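Local coordinates for protein LpxE (Aquifex aeolicus, PDB 6EBU) that probably acts as a membrane-embedded phosphatase of the PAP2 superfamily that removes the 1-phosphate group from lipid A, at residues D31-H36 / A136-Y141; F37-L40 / Y44-F47; V73-L78 / A158-I163; A88-D93 / V148-D153. The protein carries 1 engineered substitution. All blocks are in the same frame, centred on the assembly; numbering follows the deposited sequence.

Contact 1 (D31-H36 / A136-Y141); sequences DVFFTH and AFLIGY. With BOG (octyl beta-D-glucopyranoside), chain D.
Phe34 and Tyr141 bring their rings together where helix 28-37 crosses helix 126-145, a steep helix-helix contact in the all-helical membrane fold of the PAP2 family. The two short segments run 113° apart with their axes 10.8 Å from each other at closest approach, so large side chains do the bridging. The CB of Phe34 does not aim at its partner; it is the turn of CG to the side anti to the carbonyl carbon (chi1 -80°) that carries the ring across. Phe34 CZ then settles 3.6 Å from Tyr141 CD1. The ring planes are tilted by only 23°, but they are slid apart, with centroids separated by 5.8 Å, and the rings barely overlap. One corner further on, Phe34 CE1 lies 3.8 Å from the backbone oxygen Leu138 O. No hydrogen bond links the segments.

Beside this pair, Leu138 points at helix 28-37 and meets the rim of Phe33: Leu138 CD1 comes in near the ring plane, 4.2 Å from Phe33 CZ, the two side chains crossing at about a right angle. Phe33 in turn places CD2 over one face of Phe34, offset toward its rim, so the two neighbouring rings of this helix are in contact. Tyr145 adds a further ring against Phe34, and its OH bonds Asp31 OD1.

The detergent chain of octyl glucoside passes obliquely beside residues 137-141 of helix 126-145. Octyl glucoside C5' packs 3.5 Å from Phe137 CD1, and the terminal C8' of the same detergent ends 3.6 Å from Tyr141 CD2, across the ring from the carbon CD1 that faces Phe34.

Contact 2 (F37-L40 / Y44-F47); sequences FAYL and YVLF
Tyr39 reaches over the turn to Tyr44 and Val45, and its side chain can be followed outward. From CB, which does not itself point at the partner, CG goes anti to the backbone N (chi1 -171°) and sends the ring across. Tyr39 CD2 comes first, 4.1 Å from Val45 CG1. CE2 is about equally near that methyl and Tyr44 CB, while CE1, on the other side of the ring, is nearest Tyr44 CB, with Tyr44 CD2 a little beyond. Tyr39 CZ is 3.4 Å from Tyr44 CB, and at the tip Tyr39 OH touches the same CB at 3.2 Å, a tight fit with no hydrogen bond. The two tyrosine rings are near parallel (15°) yet slid apart, and barely overlap.

Val45 CG1 packs against the backbone, 3.3 Å from Tyr39 O and 3.7 Å from Leu40 CA; CG2 faces Leu40 O. Those carbonyls have polar partners too: Ser42 OG bonds Tyr39 O, and Tyr135 OH from helix 126-145 bonds Leu40 O. A bound octyl glucoside touches Tyr44.

The whole is a surface contact across a connection with 3-10 geometry on its two flanks (Tyr39 and Leu40, Tyr44 and Val45), a short link between two consecutive helices, 28-37 and 46-56, of a membrane helical bundle.

Contact 3 (V73-L78 / A158-I163); sequences VLVISL and ALIGII
Val73 O is gripped twice by the residue one turn on: Ser77 OG reaches it at 2.8 Å and Ser77 N at 3.0 Å, from opposite faces of the carbonyl plane. The hydroxyl sits well above that plane, 36° out of it, and in bonding there it spends its polarity on its own helix.

Between the helices the contact is wholly apolar, a near-antiparallel pairing of two predicted transmembrane helices, 61-82 and 151-170, in the PAP2 bundle. The segments run 152° apart in direction, with axes 10.8 Å from each other at closest approach. Ile160 is the one residue of 158-163 that touches 73-78. Its two branches divide the work: Ile160 CG2 packs 3.7 Å from Leu74 CD2, while CG1, anti to the carbonyl carbon (chi1 -65°), leads CD1 out toward Val75 and Leu78. On the leucine, CD2 is the branch that does the touching. Val75 CG2 is a looser neighbour, 4.2 Å from Ile160 CD1.

Replacing Ile160 by an alanine would probably leave Leu74 CD2 and Leu78 CD1 without their partner and open a gap between the helices. Pro106, in a loop, also touches Ile160 and Leu78, and Ala111 of helix 108-121 meets Val75. At the end of the isoleucine, Ile160 CD1 meets Leu78 CD1 tip to tip, 3.7 Å apart.

Contact 4 (A88-D93 / V148-D153); sequences AILLED and VHFPLD. With SO4 (sulfate ion), chain B.
Leu90 and Leu91 meet Phe150 where one helix ends and another begins: Leu91 is the first residue to leave helical geometry (psi 163°), and Phe150, extended (psi 157°), is the N-cap of helix 151-170. Leu90 CD2 lies 3.8 Å from Phe150 CZ, the side chains crossing at about a right angle. Leu91 CD1 arrives instead at the ring's edge, near its plane, 4.1 Å from Phe150 CE1.

Asp153, the third residue of the helix, reaches back to the N-cap residue: Phe150 N gives Asp153 OD2 a nearly straight bond of 2.8 Å, met from above the carboxylate plane. That OD2 of Asp153 takes a weak bond from His149 ND1 (3.4 Å), and Ser104 OG binds it as well. At the far end of the imidazole, His149 NE2 donates to sulfate O1 at 2.8 Å. Lys79, Arg86, Arg143 and the N of Gly108 also donate to the sulfate.

An alanine at His149 removes the NE2 donor, and the sulfate would probably be held less firmly on this side, with Asp153 OD2 left to Phe150 N and Ser104. An Asp-His pair directed at a sulfate in a cationic pocket is consistent with the phosphate-handling site of PAP2 enzymes, the sulfate probably standing in for a substrate phosphate.

From the N terminus, helix 28-37 opens contact 1, which closes only at helix 126-145 and so ties an early helix to a late one. Contact 2 follows at once, closing the short turn to helix 46-56; it falls within the span of contact 1 and touches it, Phe37 packing on Leu138 and Ile139. Helix 61-82 opens contact 3, which helix 151-170 completes. Contact 4, from residues 88-93 to the start of that same last helix, nests within contact 3. Contact 1 crosses both contacts 3 and 4 along the chain, and its centre lies about 20 Å from that of contact 3, on the opposite side of the molecule's centre.

Contact 1 (D31-H36 / A136-Y141)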
loop_
_atom_site.group_PDB
_atom_site.type_symbol
_atom_site.label_atom_id
_atom_site.label_comp_id
_atom_site.label_asym_id
_atom_site.label_seq_id
_atom_site.Cartn_x
_atom_site.Cartn_y
_atom_site.Cartn_z
ATOM N N ASP A 31 9.111 -15.482 -0.597
ATOM C CA ASP A 31 8.977 -15.191 0.826
ATOM C C ASP A 31 10.092 -14.275 1.306
ATOM O O ASP A 31 9.847 -13.335 2.072
ATOM C CB ASP A 31 8.981 -16.489 1.637
ATOM C CG ASP A 31 7.744 -17.336 1.406
ATOM O OD1 ASP A 31 6.811 -16.870 0.723
ATOM O OD2 ASP A 31 7.703 -18.472 1.922
ATOM N N VAL A 32 11.324 -14.532 0.867
ATOM C CA VAL A 32 12.449 -13.703 1.285
ATOM C C VAL A 32 12.351 -12.320 0.654
ATOM O O VAL A 32 12.514 -11.299 1.333
ATOM C CB VAL A 32 13.785 -14.386 0.938
ATOM C CG1 VAL A 32 14.945 -13.455 1.243
ATOM C CG2 VAL A 32 13.931 -15.693 1.706
ATOM N N PHE A 33 12.077 -12.266 -0.653
ATOM C CA PHE A 33 12.020 -10.984 -1.346
ATOM C C PHE A 33 10.974 -10.067 -0.728
ATOM O O PHE A 33 11.249 -8.894 -0.446
ATOM C CB PHE A 33 11.728 -11.190 -2.833
ATOM C CG PHE A 33 11.431 -9.913 -3.570
ATOM C CD1 PHE A 33 12.461 -9.123 -4.058
ATOM C CD2 PHE A 33 10.122 -9.491 -3.760
ATOM C CE1 PHE A 33 12.194 -7.941 -4.730
ATOM C CE2 PHE A 33 9.848 -8.312 -4.425
ATOM C CZ PHE A 33 10.885 -7.535 -4.913
ATOM N N PHE A 34 9.761 -10.581 -0.516
ATOM C CA PHE A 34 8.688 -9.735 -0.006
ATOM C C PHE A 34 8.888 -9.393 1.463
ATOM O O PHE A 34 8.436 -8.335 1.915
ATOM C CB PHE A 34 7.336 -10.410 -0.227
ATOM C CG PHE A 34 6.814 -10.256 -1.621
ATOM C CD1 PHE A 34 6.810 -9.016 -2.238
ATOM C CD2 PHE A 34 6.343 -11.351 -2.326
ATOM C CE1 PHE A 34 6.334 -8.868 -3.529
ATOM C CE2 PHE A 34 5.868 -11.211 -3.617
ATOM C CZ PHE A 34 5.864 -9.968 -4.218
ATOM N N THR A 35 9.558 -10.263 2.219
ATOM C CA THR A 35 9.910 -9.924 3.593
ATOM C C THR A 35 10.918 -8.783 3.625
ATOM O O THR A 35 10.774 -7.835 4.406
ATOM C CB THR A 35 10.460 -11.154 4.316
ATOM O OG1 THR A 35 9.445 -12.163 4.379
ATOM C CG2 THR A 35 10.898 -10.797 5.730
ATOM N N HIS A 36 11.944 -8.858 2.775
ATOM C CA HIS A 36 12.925 -7.780 2.694
ATOM C C HIS A 36 12.300 -6.509 2.132
ATOM O O HIS A 36 12.638 -5.400 2.564
ATOM C CB HIS A 36 14.112 -8.213 1.829
ATOM C CG HIS A 36 14.921 -9.331 2.413
ATOM N ND1 HIS A 36 16.173 -9.666 1.941
ATOM C CD2 HIS A 36 14.658 -10.192 3.425
ATOM C CE1 HIS A 36 16.646 -10.685 2.638
ATOM N NE2 HIS A 36 15.747 -11.023 3.544
ATOM N N ALA A 136 5.131 0.740 -6.128
ATOM C CA ALA A 136 3.804 0.785 -5.520
ATOM C C ALA A 136 3.027 -0.497 -5.788
ATOM O O ALA A 136 2.330 -1.006 -4.901
ATOM C CB ALA A 136 3.028 1.997 -6.038
ATOM N N PHE A 137 3.131 -1.037 -7.005
ATOM C CA PHE A 137 2.430 -2.276 -7.322
ATOM C C PHE A 137 2.954 -3.434 -6.483
ATOM O O PHE A 137 2.172 -4.248 -5.977
ATOM C CB PHE A 137 2.562 -2.591 -8.813
ATOM C CG PHE A 137 2.257 -4.022 -9.157
ATOM C CD1 PHE A 137 0.949 -4.443 -9.330
ATOM C CD2 PHE A 137 3.279 -4.950 -9.300
ATOM C CE1 PHE A 137 0.662 -5.763 -9.640
ATOM C CE2 PHE A 137 3.000 -6.268 -9.609
ATOM C CZ PHE A 137 1.689 -6.676 -9.780
ATOM N N LEU A 138 4.277 -3.524 -6.327
ATOM C CA LEU A 138 4.860 -4.625 -5.567
ATOM C C LEU A 138 4.479 -4.558 -4.094
ATOM O O LEU A 138 4.308 -5.602 -3.455
ATOM C CB LEU A 138 6.381 -4.628 -5.726
ATOM C CG LEU A 138 6.907 -5.111 -7.080
ATOM C CD1 LEU A 138 8.421 -4.997 -7.145
ATOM C CD2 LEU A 138 6.460 -6.541 -7.355
ATOM N N ILE A 139 4.345 -3.352 -3.537
ATOM C CA ILE A 139 3.863 -3.224 -2.164
ATOM C C ILE A 139 2.447 -3.771 -2.054
ATOM O O ILE A 139 2.139 -4.576 -1.166
ATOM C CB ILE A 139 3.939 -1.759 -1.695
ATOM C CG1 ILE A 139 5.396 -1.327 -1.526
ATOM C CG2 ILE A 139 3.186 -1.582 -0.386
ATOM C CD1 ILE A 139 6.141 -2.127 -0.488
ATOM N N GLY A 140 1.565 -3.348 -2.963
ATOM C CA GLY A 140 0.211 -3.878 -2.967
ATOM C C GLY A 140 0.180 -5.386 -3.131
ATOM O O GLY A 140 -0.566 -6.081 -2.435
ATOM N N TYR A 141 0.997 -5.913 -4.047
ATOM C CA TYR A 141 1.086 -7.361 -4.204
ATOM C C TYR A 141 1.683 -8.011 -2.963
ATOM O O TYR A 141 1.283 -9.118 -2.579
ATOM C CB TYR A 141 1.912 -7.708 -5.445
ATOM C CG TYR A 141 1.773 -9.146 -5.901
ATOM C CD1 TYR A 141 2.434 -10.174 -5.237
ATOM C CD2 TYR A 141 0.983 -9.477 -6.995
ATOM C CE1 TYR A 141 2.308 -11.486 -5.644
ATOM C CE2 TYR A 141 0.852 -10.791 -7.412
ATOM C CZ TYR A 141 1.520 -11.790 -6.733
ATOM O OH TYR A 141 1.399 -13.099 -7.139
HETATM O O1 BOG D . -5.788 0.643 -8.970
HETATM C "C1'" BOG D . -4.556 -0.060 -9.130
HETATM C "C2'" BOG D . -4.413 -1.110 -8.006
HETATM C "C3'" BOG D . -2.984 -1.740 -8.040
HETATM C "C4'" BOG D . -2.822 -2.696 -6.827
HETATM C "C5'" BOG D . -1.742 -3.753 -7.136
HETATM C "C6'" BOG D . -2.051 -5.050 -6.361
HETATM C "C7'" BOG D . -2.081 -6.226 -7.334
HETATM C "C8'" BOG D . -2.042 -7.541 -6.553
#

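Contact 2 (F37-L40 / Y44-F47)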
loop_
_atom_site.group_PDB
_atom_site.type_symbol
_atom_site.label_atom_id
_atom_site.label_comp_id
_atom_site.label_asym_id
_atom_site.label_seq_id
_atom_site.Cartn_x
_atom_site.Cartn_y
_atom_site.Cartn_z
ATOM N N PHE A 37 11.377 -6.654 1.179
ATOM C CA PHE A 37 10.799 -5.522 0.468
ATOM C C PHE A 37 9.743 -4.780 1.278
ATOM O O PHE A 37 9.486 -3.605 0.997
ATOM C CB PHE A 37 10.185 -6.006 -0.851
ATOM C CG PHE A 37 9.902 -4.909 -1.835
ATOM C CD1 PHE A 37 10.911 -4.400 -2.635
ATOM C CD2 PHE A 37 8.623 -4.396 -1.971
ATOM C CE1 PHE A 37 10.651 -3.396 -3.545
ATOM C CE2 PHE A 37 8.359 -3.390 -2.879
ATOM C CZ PHE A 37 9.375 -2.889 -3.666
ATOM N N ALA A 38 9.130 -5.436 2.270
ATOM C CA ALA A 38 8.007 -4.837 2.988
ATOM C C ALA A 38 8.388 -3.520 3.657
ATOM O O ALA A 38 7.555 -2.610 3.748
ATOM C CB ALA A 38 7.467 -5.818 4.028
ATOM N N TYR A 39 9.636 -3.402 4.122
ATOM C CA TYR A 39 10.090 -2.192 4.800
ATOM C C TYR A 39 9.898 -0.947 3.943
ATOM O O TYR A 39 9.640 0.139 4.473
ATOM C CB TYR A 39 11.562 -2.344 5.184
ATOM C CG TYR A 39 12.099 -1.254 6.083
ATOM C CD1 TYR A 39 12.060 -1.391 7.463
ATOM C CD2 TYR A 39 12.658 -0.098 5.553
ATOM C CE1 TYR A 39 12.553 -0.403 8.293
ATOM C CE2 TYR A 39 13.156 0.895 6.375
ATOM C CZ TYR A 39 13.101 0.736 7.746
ATOM O OH TYR A 39 13.592 1.715 8.580
ATOM N N LEU A 40 10.021 -1.081 2.621
ATOM C CA LEU A 40 9.876 0.056 1.724
ATOM C C LEU A 40 8.440 0.549 1.618
ATOM O O LEU A 40 8.216 1.636 1.074
ATOM C CB LEU A 40 10.401 -0.310 0.340
ATOM C CG LEU A 40 11.859 -0.764 0.344
ATOM C CD1 LEU A 40 12.277 -1.242 -1.042
ATOM C CD2 LEU A 40 12.761 0.354 0.846
ATOM N N TYR A 44 8.638 3.938 7.894
ATOM C CA TYR A 44 10.040 4.138 8.238
ATOM C C TYR A 44 10.874 4.647 7.071
ATOM O O TYR A 44 12.028 5.032 7.283
ATOM C CB TYR A 44 10.638 2.836 8.768
ATOM C CG TYR A 44 10.009 2.364 10.053
ATOM C CD1 TYR A 44 10.226 3.042 11.245
ATOM C CD2 TYR A 44 9.190 1.241 10.075
ATOM C CE1 TYR A 44 9.649 2.614 12.424
ATOM C CE2 TYR A 44 8.610 0.805 11.249
ATOM C CZ TYR A 44 8.841 1.496 12.420
ATOM O OH TYR A 44 8.264 1.065 13.592
ATOM N N VAL A 45 10.333 4.651 5.849
ATOM C CA VAL A 45 11.036 5.255 4.722
ATOM C C VAL A 45 10.706 6.729 4.549
ATOM O O VAL A 45 11.380 7.413 3.764
ATOM C CB VAL A 45 10.726 4.518 3.402
ATOM C CG1 VAL A 45 10.985 3.030 3.553
ATOM C CG2 VAL A 45 9.291 4.776 2.972
ATOM N N LEU A 46 9.705 7.247 5.267
ATOM C CA LEU A 46 9.249 8.616 5.039
ATOM C C LEU A 46 10.320 9.633 5.415
ATOM O O LEU A 46 10.670 10.505 4.610
ATOM C CB LEU A 46 7.960 8.875 5.822
ATOM C CG LEU A 46 6.707 8.207 5.256
ATOM C CD1 LEU A 46 5.454 8.703 5.962
ATOM C CD2 LEU A 46 6.620 8.459 3.760
ATOM N N PHE A 47 10.843 9.543 6.638
ATOM C CA PHE A 47 11.896 10.463 7.061
ATOM C C PHE A 47 13.134 10.367 6.176
ATOM O O PHE A 47 13.628 11.418 5.732
ATOM C CB PHE A 47 12.220 10.220 8.541
ATOM C CG PHE A 47 12.854 11.394 9.237
ATOM C CD1 PHE A 47 13.168 12.554 8.545
ATOM C CD2 PHE A 47 13.132 11.336 10.592
ATOM C CE1 PHE A 47 13.751 13.627 9.190
ATOM C CE2 PHE A 47 13.714 12.405 11.242
ATOM C CZ PHE A 47 14.023 13.553 10.541
#

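Contact 3 (V73-L78 / A158-I163)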
loop_
_atom_site.group_PDB
_atom_site.type_symbol
_atom_site.label_atom_id
_atom_site.label_comp_id
_atom_site.label_asym_id
_atom_site.label_seq_id
_atom_site.Cartn_x
_atom_site.Cartn_y
_atom_site.Cartn_z
ATOM N N VAL A 73 -4.795 10.173 7.251
ATOM C CA VAL A 73 -6.052 10.460 7.935
ATOM C C VAL A 73 -7.176 9.615 7.349
ATOM O O VAL A 73 -7.954 8.985 8.076
ATOM C CB VAL A 73 -6.371 11.964 7.856
ATOM C CG1 VAL A 73 -7.827 12.220 8.200
ATOM C CG2 VAL A 73 -5.452 12.748 8.782
ATOM N N LEU A 74 -7.264 9.577 6.018
ATOM C CA LEU A 74 -8.323 8.819 5.365
ATOM C C LEU A 74 -8.193 7.322 5.626
ATOM O O LEU A 74 -9.207 6.629 5.760
ATOM C CB LEU A 74 -8.311 9.110 3.863
ATOM C CG LEU A 74 -9.379 8.448 2.994
ATOM C CD1 LEU A 74 -10.754 8.583 3.626
ATOM C CD2 LEU A 74 -9.365 9.049 1.596
ATOM N N VAL A 75 -6.965 6.808 5.719
ATOM C CA VAL A 75 -6.774 5.369 5.888
ATOM C C VAL A 75 -7.125 4.942 7.310
ATOM O O VAL A 75 -7.815 3.936 7.520
ATOM C CB VAL A 75 -5.337 4.970 5.509
ATOM C CG1 VAL A 75 -4.969 3.630 6.129
ATOM C CG2 VAL A 75 -5.191 4.913 3.996
ATOM N N ILE A 76 -6.657 5.693 8.312
ATOM C CA ILE A 76 -6.956 5.320 9.692
ATOM C C ILE A 76 -8.438 5.513 9.993
ATOM O O ILE A 76 -9.008 4.792 10.820
ATOM C CB ILE A 76 -6.071 6.104 10.681
ATOM C CG1 ILE A 76 -6.329 7.609 10.568
ATOM C CG2 ILE A 76 -4.597 5.790 10.450
ATOM C CD1 ILE A 76 -5.422 8.456 11.441
ATOM N N SER A 77 -9.089 6.468 9.324
ATOM C CA SER A 77 -10.523 6.668 9.516
ATOM C C SER A 77 -11.310 5.460 9.025
ATOM O O SER A 77 -12.174 4.934 9.735
ATOM C CB SER A 77 -10.980 7.935 8.791
ATOM O OG SER A 77 -10.403 9.095 9.366
ATOM N N LEU A 78 -11.023 5.008 7.803
ATOM C CA LEU A 78 -11.702 3.829 7.278
ATOM C C LEU A 78 -11.331 2.582 8.069
ATOM O O LEU A 78 -12.169 1.693 8.264
ATOM C CB LEU A 78 -11.371 3.654 5.797
ATOM C CG LEU A 78 -11.747 4.833 4.901
ATOM C CD1 LEU A 78 -10.968 4.783 3.600
ATOM C CD2 LEU A 78 -13.244 4.848 4.633
ATOM N N ALA A 158 -4.596 1.684 -2.989
ATOM C CA ALA A 158 -3.980 2.308 -4.156
ATOM C C ALA A 158 -4.810 3.485 -4.650
ATOM O O ALA A 158 -4.264 4.536 -5.006
ATOM C CB ALA A 158 -3.797 1.279 -5.270
ATOM N N LEU A 159 -6.136 3.327 -4.671
ATOM C CA LEU A 159 -7.011 4.413 -5.097
ATOM C C LEU A 159 -6.842 5.635 -4.203
ATOM O O LEU A 159 -6.731 6.765 -4.691
ATOM C CB LEU A 159 -8.464 3.935 -5.090
ATOM C CG LEU A 159 -9.419 4.595 -6.083
ATOM C CD1 LEU A 159 -9.298 3.934 -7.447
ATOM C CD2 LEU A 159 -10.849 4.528 -5.567
ATOM N N ILE A 160 -6.813 5.422 -2.885
ATOM C CA ILE A 160 -6.629 6.530 -1.949
ATOM C C ILE A 160 -5.298 7.225 -2.201
ATOM O O ILE A 160 -5.218 8.458 -2.248
ATOM C CB ILE A 160 -6.736 6.027 -0.497
ATOM C CG1 ILE A 160 -8.149 5.514 -0.211
ATOM C CG2 ILE A 160 -6.350 7.125 0.483
ATOM C CD1 ILE A 160 -8.273 4.800 1.113
ATOM N N GLY A 161 -4.233 6.442 -2.380
ATOM C CA GLY A 161 -2.921 7.030 -2.595
ATOM C C GLY A 161 -2.845 7.866 -3.859
ATOM O O GLY A 161 -2.295 8.969 -3.852
ATOM N N ILE A 162 -3.394 7.352 -4.959
ATOM C CA ILE A 162 -3.367 8.099 -6.216
ATOM C C ILE A 162 -4.178 9.384 -6.092
ATOM O O ILE A 162 -3.734 10.458 -6.514
ATOM C CB ILE A 162 -3.874 7.217 -7.371
ATOM C CG1 ILE A 162 -2.971 5.992 -7.532
ATOM C CG2 ILE A 162 -3.927 8.018 -8.661
ATOM C CD1 ILE A 162 -3.550 4.917 -8.430
ATOM N N ILE A 163 -5.368 9.299 -5.495
ATOM C CA ILE A 163 -6.233 10.470 -5.381
ATOM C C ILE A 163 -5.591 11.529 -4.493
ATOM O O ILE A 163 -5.520 12.708 -4.859
ATOM C CB ILE A 163 -7.621 10.057 -4.861
ATOM C CG1 ILE A 163 -8.354 9.232 -5.921
ATOM C CG2 ILE A 163 -8.442 11.280 -4.480
ATOM C CD1 ILE A 163 -9.710 8.730 -5.476
#

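Contact 4 (A88-D93 / V148-D153)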
loop_
_atom_site.group_PDB
_atom_site.type_symbol
_atom_site.label_atom_id
_atom_site.label_comp_id
_atom_site.label_asym_id
_atom_site.label_seq_id
_atom_site.Cartn_x
_atom_site.Cartn_y
_atom_site.Cartn_z
ATOM N N ALA A 88 -6.245 -13.786 7.800
ATOM C CA ALA A 88 -5.982 -14.817 8.799
ATOM C C ALA A 88 -7.165 -15.038 9.732
ATOM O O ALA A 88 -7.260 -16.103 10.351
ATOM C CB ALA A 88 -4.738 -14.465 9.616
ATOM N N ILE A 89 -8.060 -14.062 9.849
ATOM C CA ILE A 89 -9.252 -14.208 10.679
ATOM C C ILE A 89 -10.426 -14.745 9.871
ATOM O O ILE A 89 -11.107 -15.683 10.292
ATOM C CB ILE A 89 -9.601 -12.857 11.343
ATOM C CG1 ILE A 89 -8.467 -12.396 12.263
ATOM C CG2 ILE A 89 -10.910 -12.959 12.110
ATOM C CD1 ILE A 89 -8.219 -13.309 13.440
ATOM N N LEU A 90 -10.671 -14.169 8.694
ATOM C CA LEU A 90 -11.855 -14.536 7.923
ATOM C C LEU A 90 -11.697 -15.894 7.254
ATOM O O LEU A 90 -12.657 -16.670 7.180
ATOM C CB LEU A 90 -12.151 -13.460 6.878
ATOM C CG LEU A 90 -13.546 -13.493 6.251
ATOM C CD1 LEU A 90 -14.585 -12.940 7.217
ATOM C CD2 LEU A 90 -13.565 -12.725 4.938
ATOM N N LEU A 91 -10.502 -16.202 6.756
ATOM C CA LEU A 91 -10.281 -17.384 5.940
ATOM C C LEU A 91 -9.480 -18.434 6.697
ATOM O O LEU A 91 -8.832 -18.151 7.708
ATOM C CB LEU A 91 -9.554 -17.024 4.640
ATOM C CG LEU A 91 -10.268 -16.057 3.698
ATOM C CD1 LEU A 91 -9.534 -15.984 2.368
ATOM C CD2 LEU A 91 -11.717 -16.470 3.496
ATOM N N GLU A 92 -9.536 -19.657 6.181
ATOM C CA GLU A 92 -8.792 -20.785 6.719
ATOM C C GLU A 92 -7.561 -21.053 5.863
ATOM O O GLU A 92 -7.553 -20.792 4.658
ATOM C CB GLU A 92 -9.664 -22.043 6.772
ATOM C CG GLU A 92 -11.114 -21.806 7.170
ATOM C CD GLU A 92 -11.277 -21.521 8.650
ATOM O OE1 GLU A 92 -12.281 -20.883 9.023
ATOM O OE2 GLU A 92 -10.401 -21.931 9.440
ATOM N N ASP A 93 -6.519 -21.583 6.504
ATOM C CA ASP A 93 -5.292 -22.010 5.830
ATOM C C ASP A 93 -4.674 -20.863 5.028
ATOM O O ASP A 93 -4.439 -20.957 3.821
ATOM C CB ASP A 93 -5.558 -23.230 4.943
ATOM C CG ASP A 93 -5.853 -24.475 5.749
ATOM O OD1 ASP A 93 -5.133 -24.723 6.739
ATOM O OD2 ASP A 93 -6.807 -25.201 5.399
ATOM N N VAL A 148 -1.898 -10.700 4.727
ATOM C CA VAL A 148 -2.412 -9.730 5.689
ATOM C C VAL A 148 -3.458 -8.800 5.092
ATOM O O VAL A 148 -4.052 -8.002 5.835
ATOM C CB VAL A 148 -1.268 -8.896 6.305
ATOM C CG1 VAL A 148 -0.255 -9.810 6.980
ATOM C CG2 VAL A 148 -0.598 -8.032 5.243
ATOM N N HIS A 149 -3.708 -8.870 3.788
ATOM C CA HIS A 149 -4.695 -8.009 3.157
ATOM C C HIS A 149 -5.426 -8.781 2.069
ATOM O O HIS A 149 -4.924 -9.775 1.535
ATOM C CB HIS A 149 -4.056 -6.744 2.562
ATOM C CG HIS A 149 -3.817 -5.656 3.562
ATOM N ND1 HIS A 149 -4.841 -5.001 4.214
ATOM C CD2 HIS A 149 -2.667 -5.101 4.017
ATOM C CE1 HIS A 149 -4.334 -4.094 5.029
ATOM N NE2 HIS A 149 -3.018 -4.135 4.931
ATOM N N PHE A 150 -6.633 -8.309 1.759
ATOM C CA PHE A 150 -7.443 -8.752 0.638
ATOM C C PHE A 150 -7.213 -7.847 -0.562
ATOM O O PHE A 150 -6.791 -6.696 -0.411
ATOM C CB PHE A 150 -8.923 -8.733 1.012
ATOM C CG PHE A 150 -9.297 -9.701 2.094
ATOM C CD1 PHE A 150 -9.481 -11.043 1.810
ATOM C CD2 PHE A 150 -9.487 -9.264 3.395
ATOM C CE1 PHE A 150 -9.839 -11.935 2.807
ATOM C CE2 PHE A 150 -9.845 -10.150 4.394
ATOM C CZ PHE A 150 -10.022 -11.487 4.098
ATOM N N PRO A 151 -7.477 -8.343 -1.773
ATOM C CA PRO A 151 -7.381 -7.474 -2.959
ATOM C C PRO A 151 -8.225 -6.214 -2.870
ATOM O O PRO A 151 -7.850 -5.189 -3.454
ATOM C CB PRO A 151 -7.855 -8.393 -4.091
ATOM C CG PRO A 151 -7.461 -9.755 -3.632
ATOM C CD PRO A 151 -7.653 -9.759 -2.139
ATOM N N LEU A 152 -9.357 -6.257 -2.166
ATOM C CA LEU A 152 -10.156 -5.049 -1.983
ATOM C C LEU A 152 -9.380 -3.988 -1.210
ATOM O O LEU A 152 -9.462 -2.795 -1.525
ATOM C CB LEU A 152 -11.460 -5.388 -1.261
ATOM C CG LEU A 152 -12.291 -4.201 -0.765
ATOM C CD1 LEU A 152 -12.797 -3.374 -1.938
ATOM C CD2 LEU A 152 -13.445 -4.667 0.110
ATOM N N ASP A 153 -8.615 -4.408 -0.199
ATOM C CA ASP A 153 -7.869 -3.456 0.620
ATOM C C ASP A 153 -6.770 -2.771 -0.181
ATOM O O ASP A 153 -6.545 -1.565 -0.028
ATOM C CB ASP A 153 -7.269 -4.162 1.835
ATOM C CG ASP A 153 -8.264 -5.048 2.547
ATOM O OD1 ASP A 153 -9.462 -4.696 2.578
ATOM O OD2 ASP A 153 -7.844 -6.097 3.083
HETATM S S SO4 B . -1.464 -1.912 6.729
HETATM O O1 SO4 B . -0.883 -2.494 5.521
HETATM O O2 SO4 B . -1.366 -2.864 7.829
HETATM O O3 SO4 B . -2.867 -1.599 6.475
HETATM O O4 SO4 B . -0.746 -0.689 7.077
#